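Local coordinates for DNA damage response protein Rtt109, putative (Neosartorya fumigata, PDB 5ZB9) that probably transfers acetyl groups from acetyl-CoA to lysine side chains of histones, histone H3 among them, at residues H127-V132 / F408-G413. Numbering follows the deposited sequence.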
ATOM      1  N   HIS A 127      10.024   0.071  -9.383  1.00 26.79           N
ATOM      2  CA  HIS A 127      10.085  -1.314  -8.916  1.00 28.61           C
ATOM      3  C   HIS A 127       9.420  -2.255  -9.893  1.00 27.43           C
ATOM      4  O   HIS A 127       9.461  -3.475  -9.731  1.00 33.94           O
ATOM      5  CB  HIS A 127       9.460  -1.439  -7.525  1.00 22.17           C
ATOM      6  CG  HIS A 127      10.256  -0.749  -6.470  1.00 25.28           C
ATOM      7  ND1 HIS A 127      11.169  -1.407  -5.675  1.00 30.14           N
ATOM      8  CD2 HIS A 127      10.329   0.557  -6.123  1.00 28.39           C
ATOM      9  CE1 HIS A 127      11.746  -0.541  -4.863  1.00 32.41           C
ATOM     10  NE2 HIS A 127      11.253   0.658  -5.113  1.00 32.51           N
ATOM     11  N   GLN A 128       8.818  -1.669 -10.915  1.00 28.74           N
ATOM     12  CA  GLN A 128       8.286  -2.416 -12.041  1.00 35.10           C
ATOM     13  C   GLN A 128       9.385  -3.233 -12.722  1.00 33.40           C
ATOM     14  O   GLN A 128      10.388  -2.687 -13.155  1.00 35.83           O
ATOM     15  CB  GLN A 128       7.640  -1.454 -13.039  1.00 32.35           C
ATOM     16  CG  GLN A 128       7.012  -2.131 -14.232  1.00 33.20           C
ATOM     17  CD  GLN A 128       5.859  -3.016 -13.837  1.00 41.26           C
ATOM     18  OE1 GLN A 128       6.027  -4.221 -13.628  1.00 38.21           O
ATOM     19  NE2 GLN A 128       4.671  -2.424 -13.728  1.00 38.68           N
ATOM     20  N   ARG A 129       9.200  -4.545 -12.799  1.00 36.92           N
ATOM     21  CA  ARG A 129      10.131  -5.411 -13.515  1.00 34.17           C
ATOM     22  C   ARG A 129       9.487  -5.880 -14.808  1.00 34.75           C
ATOM     23  O   ARG A 129       8.276  -6.089 -14.849  1.00 42.73           O
ATOM     24  CB  ARG A 129      10.529  -6.616 -12.667  1.00 30.12           C
ATOM     25  CG  ARG A 129      11.545  -6.327 -11.586  1.00 40.68           C
ATOM     26  CD  ARG A 129      11.835  -7.590 -10.800  1.00 35.75           C
ATOM     27  NE  ARG A 129      10.765  -7.892  -9.862  1.00 42.55           N
ATOM     28  CZ  ARG A 129      10.455  -9.112  -9.435  1.00 47.31           C
ATOM     29  NH1 ARG A 129      11.123 -10.167  -9.882  1.00 50.48           N
ATOM     30  NH2 ARG A 129       9.467  -9.278  -8.564  1.00 38.30           N
ATOM     31  N   PRO A 130      10.290  -6.042 -15.871  1.00 36.92           N
ATOM     32  CA  PRO A 130       9.795  -6.519 -17.170  1.00 33.93           C
ATOM     33  C   PRO A 130       9.156  -7.899 -17.081  1.00 34.37           C
ATOM     34  O   PRO A 130       9.766  -8.830 -16.551  1.00 37.11           O
ATOM     35  CB  PRO A 130      11.059  -6.571 -18.032  1.00 32.71           C
ATOM     36  CG  PRO A 130      12.002  -5.619 -17.382  1.00 44.94           C
ATOM     37  CD  PRO A 130      11.724  -5.707 -15.915  1.00 40.58           C
ATOM     38  N   GLY A 131       7.935  -8.025 -17.591  1.00 31.70           N
ATOM     39  CA  GLY A 131       7.232  -9.294 -17.588  1.00 32.07           C
ATOM     40  C   GLY A 131       6.682  -9.758 -16.245  1.00 39.83           C
ATOM     41  O   GLY A 131       6.027 -10.796 -16.177  1.00 46.91           O
ATOM     42  N   VAL A 132       6.934  -9.004 -15.178  1.00 33.42           N
ATOM     43  CA  VAL A 132       6.473  -9.397 -13.847  1.00 33.26           C
ATOM     44  C   VAL A 132       5.285  -8.566 -13.364  1.00 32.61           C
ATOM     45  O   VAL A 132       5.364  -7.340 -13.279  1.00 35.22           O
ATOM     46  CB  VAL A 132       7.604  -9.286 -12.815  1.00 35.87           C
ATOM     47  CG1 VAL A 132       7.080  -9.600 -11.413  1.00 30.84           C
ATOM     48  CG2 VAL A 132       8.754 -10.209 -13.193  1.00 26.21           C
ATOM     49  N   PHE A 408      16.783 -10.694  -9.515  1.00 80.30           N
ATOM     50  CA  PHE A 408      17.372  -9.352  -9.535  1.00 81.20           C
ATOM     51  C   PHE A 408      16.400  -8.259  -9.079  1.00 83.61           C
ATOM     52  O   PHE A 408      15.327  -8.069  -9.657  1.00 80.60           O
ATOM     53  CB  PHE A 408      17.901  -9.014 -10.932  1.00 81.70           C
ATOM     54  CG  PHE A 408      18.564  -7.663 -11.017  1.00 86.67           C
ATOM     55  CD1 PHE A 408      19.704  -7.387 -10.272  1.00 83.19           C
ATOM     56  CD2 PHE A 408      18.049  -6.670 -11.838  1.00 82.25           C
ATOM     57  CE1 PHE A 408      20.318  -6.143 -10.344  1.00 80.57           C
ATOM     58  CE2 PHE A 408      18.658  -5.423 -11.914  1.00 82.65           C
ATOM     59  CZ  PHE A 408      19.794  -5.161 -11.165  1.00 75.77           C
ATOM     60  N   TRP A 409      16.801  -7.536  -8.039  1.00 82.13           N
ATOM     61  CA  TRP A 409      15.999  -6.458  -7.479  1.00 72.54           C
ATOM     62  C   TRP A 409      16.635  -5.103  -7.794  1.00 78.34           C
ATOM     63  O   TRP A 409      17.580  -4.680  -7.123  1.00 71.88           O
ATOM     64  CB  TRP A 409      15.854  -6.646  -5.971  1.00 59.12           C
ATOM     65  CG  TRP A 409      14.934  -5.675  -5.294  1.00 59.58           C
ATOM     66  CD1 TRP A 409      15.040  -4.310  -5.272  1.00 58.00           C
ATOM     67  CD2 TRP A 409      13.783  -5.999  -4.507  1.00 60.68           C
ATOM     68  NE1 TRP A 409      14.015  -3.767  -4.532  1.00 56.63           N
ATOM     69  CE2 TRP A 409      13.229  -4.783  -4.053  1.00 58.56           C
ATOM     70  CE3 TRP A 409      13.161  -7.200  -4.149  1.00 55.07           C
ATOM     71  CZ2 TRP A 409      12.079  -4.736  -3.257  1.00 49.69           C
ATOM     72  CZ3 TRP A 409      12.021  -7.149  -3.355  1.00 51.53           C
ATOM     73  CH2 TRP A 409      11.494  -5.926  -2.919  1.00 42.28           C
ATOM     74  N   PRO A 410      16.108  -4.411  -8.817  1.00 83.81           N
ATOM     75  CA  PRO A 410      16.642  -3.109  -9.242  1.00 78.98           C
ATOM     76  C   PRO A 410      16.522  -2.043  -8.153  1.00 72.87           C
ATOM     77  O   PRO A 410      15.438  -1.860  -7.587  1.00 70.82           O
ATOM     78  CB  PRO A 410      15.766  -2.742 -10.452  1.00 72.49           C
ATOM     79  CG  PRO A 410      15.118  -4.035 -10.880  1.00 74.64           C
ATOM     80  CD  PRO A 410      14.948  -4.826  -9.625  1.00 72.82           C
ATOM     81  N   ASP A 411      17.617  -1.348  -7.862  1.00 63.62           N
ATOM     82  CA  ASP A 411      17.563  -0.280  -6.869  1.00 68.23           C
ATOM     83  C   ASP A 411      17.673   1.104  -7.515  1.00 63.47           C
ATOM     84  O   ASP A 411      18.755   1.686  -7.630  1.00 57.16           O
ATOM     85  CB  ASP A 411      18.645  -0.480  -5.796  1.00 81.47           C
ATOM     86  CG  ASP A 411      20.057  -0.458  -6.356  1.00 76.57           C
ATOM     87  OD1 ASP A 411      20.230  -0.719  -7.568  1.00 81.08           O
ATOM     88  OD2 ASP A 411      20.991  -0.175  -5.574  1.00 66.46           O
ATOM     89  N   THR A 412      16.525   1.627  -7.938  1.00 65.42           N
ATOM     90  CA  THR A 412      16.464   2.956  -8.537  1.00 64.37           C
ATOM     91  C   THR A 412      15.528   3.887  -7.764  1.00 61.53           C
ATOM     92  O   THR A 412      15.558   5.112  -7.954  1.00 58.83           O
ATOM     93  CB  THR A 412      16.013   2.890 -10.003  1.00 59.68           C
ATOM     94  OG1 THR A 412      15.560   4.186 -10.420  1.00 62.52           O
ATOM     95  CG2 THR A 412      14.888   1.873 -10.169  1.00 52.72           C
ATOM     96  N   GLY A 413      14.706   3.305  -6.893  1.00 42.15           N
ATOM     97  CA  GLY A 413      13.799   4.094  -6.079  1.00 40.53           C
ATOM     98  C   GLY A 413      14.191   4.113  -4.617  1.00 35.51           C
ATOM     99  O   GLY A 413      13.337   4.101  -3.736  1.00 34.99           O
TER
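His-127 and Trp-409 meet where the helix-to-strand link between helix 111-127 and strand 133-140 of the Rtt109 acetyltransferase fold packs against the loop leading to strand 417-419. The edge of the imidazole turns to the indole nitrogen, with His-127 ND1 3.9 Å from Trp-409 NE1, and the ring planes stand at 81°. Trp-409 CG, anti to the backbone N (chi1 -174°), lies beside the carbonyl carbon. Val-80 touches both aromatic side chains and His-55 meets the imidazole; the indole suits this place by joining a nonpolar ring to an N-H, which makes a weak hydrogen bond to Glu-53 OE1. His-127 NE2 lies 4.3 Å from Gly-413 O; glycine suits this approach, since a CB there would point at the imidazole, 3.3 Å from NE2. Farther along, Arg-129 CD lies 3.7 Å from Phe-408 O. The Pro-410 ring, closed onto its own backbone N, offers a compact nonpolar surface to Arg-129 CG. A bend at chi3 sets NE aside from the aliphatic carbons; beyond it NH2 hydrogen-bonds to Thr-83 O and Thr-87 OG1. A type II turn from Arg-129 to Val-132 reverses the chain; Gly-131 suits its positive phi. Val-132 CG1 rests 3.7 Å above the Arg-129 guanidinium plane, toward its rim.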